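Local coordinates for protein AAA family ATPase (Sulfolobus acidocaldarius, PDB 2W2U) that belongs to the AAA family of ATP-hydrolysing enzymes and works in the archaeal cell-division machinery, here represented by its ESCRT-III-binding MIT domain, at residues Glu47-Ala50 / Gln51-Ser54. Residues are numbered along the deposited sequence; the frame is centred on the assembly and turned at random.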
# COMPACT_ATOMS: atom_id res chain seq x y z
N GLU A 47 6.52 -1.85 -0.05
CA GLU A 47 7.89 -1.40 -0.24
C GLU A 47 8.01 0.13 -0.40
O GLU A 47 8.90 0.75 0.17
CB GLU A 47 8.54 -2.12 -1.41
CG GLU A 47 10.05 -1.98 -1.48
CD GLU A 47 10.63 -2.48 -2.80
OE1 GLU A 47 9.84 -2.84 -3.70
OE2 GLU A 47 11.87 -2.52 -2.92
N VAL A 48 7.12 0.73 -1.19
CA VAL A 48 7.12 2.20 -1.34
C VAL A 48 6.73 2.87 -0.02
O VAL A 48 7.32 3.89 0.36
CB VAL A 48 6.19 2.69 -2.49
CG1 VAL A 48 6.24 4.20 -2.61
CG2 VAL A 48 6.59 2.04 -3.83
N LEU A 49 5.74 2.31 0.67
CA LEU A 49 5.30 2.84 1.96
C LEU A 49 6.37 2.70 3.05
O LEU A 49 6.51 3.58 3.90
CB LEU A 49 3.97 2.20 2.40
CG LEU A 49 2.68 2.56 1.63
CD1 LEU A 49 1.52 1.62 1.99
CD2 LEU A 49 2.27 4.02 1.84
N ALA A 50 7.15 1.62 3.00
CA ALA A 50 8.29 1.44 3.90
C ALA A 50 9.36 2.50 3.64
O ALA A 50 9.96 3.02 4.58
CB ALA A 50 8.87 0.03 3.79
N GLN A 51 9.59 2.82 2.37
CA GLN A 51 10.53 3.86 1.98
C GLN A 51 10.11 5.24 2.51
O GLN A 51 10.94 6.01 3.01
CB GLN A 51 10.70 3.90 0.46
CG GLN A 51 11.66 4.98 -0.05
CD GLN A 51 13.10 4.68 0.29
OE1 GLN A 51 13.62 3.61 -0.05
NE2 GLN A 51 13.78 5.62 0.95
N LEU A 52 8.81 5.54 2.36
CA LEU A 52 8.21 6.77 2.90
C LEU A 52 8.36 6.87 4.42
O LEU A 52 8.71 7.93 4.94
CB LEU A 52 6.74 6.89 2.47
CG LEU A 52 6.43 7.40 1.06
CD1 LEU A 52 5.01 7.05 0.65
CD2 LEU A 52 6.65 8.91 0.93
N VAL A 53 8.11 5.77 5.12
CA VAL A 53 8.38 5.65 6.55
C VAL A 53 9.85 5.96 6.91
O VAL A 53 10.10 6.71 7.84
CB VAL A 53 7.95 4.26 7.11
CG1 VAL A 53 8.54 4.01 8.52
CG2 VAL A 53 6.43 4.15 7.15
N SER A 54 10.82 5.40 6.18
CA SER A 54 12.24 5.74 6.39
C SER A 54 12.54 7.23 6.22
O SER A 54 13.29 7.81 7.00
CB SER A 54 13.17 4.97 5.45
OG SER A 54 13.16 3.59 5.76
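Gln51 closes a turn of helix 35-55, the middle helix of the three-helix MIT domain, by donating its backbone N to Glu47 O at 3.1 Å. Its CB lies 3.4 Å from Val48 O, while the end of the side chain leads away from the preceding turn. This side of the helix is the more polar one, and an exposed glutamine suits it because its amide can face solvent. Ala50, partly exposed beside it, adds just a CB and so takes up little room.

The other side of the helix faces inward, and there Leu52 lies one turn beyond Val48 and Leu49. Its CD1 methyl points back between a methyl of each, 4.3 Å from CD2 of Leu49 and, more loosely, 4.5 Å from CG1 of Val48. The first torsion explains this reach: CG of Leu52 stands beside the backbone N and opposite the carbonyl carbon (chi1 -80°), which swings the branched end back toward the preceding turn. Leucine and valine suit these buried places because their branched hydrocarbon ends can fill the space against neighbouring helices without leaving a polar group to be satisfied. Val48 meets Met18 and Ala19 of helix 11-31, and Leu49 meets Ile69 of helix 62-81, while Leu52 touches both helices through Leu15 and Tyr65. Leu49 also packs on an apolar side chain of the bound peptide, so it takes part both in the bundle and in the peptide-binding surface.

Regular alpha-helical bonding continues beneath, Leu52 N donating to Val48 O at 3.0 Å and Val53 N to Leu49 O at the same length. Ser54 suits the outer side because its small hydroxyl can fold back onto its own helix. Ala50 O accepts the backbone N of Ser54 at 3.0 Å, and Ser54 OG, placed beside its own N by chi1 -67°, adds a weak second bond to that oxygen at 3.5 Å.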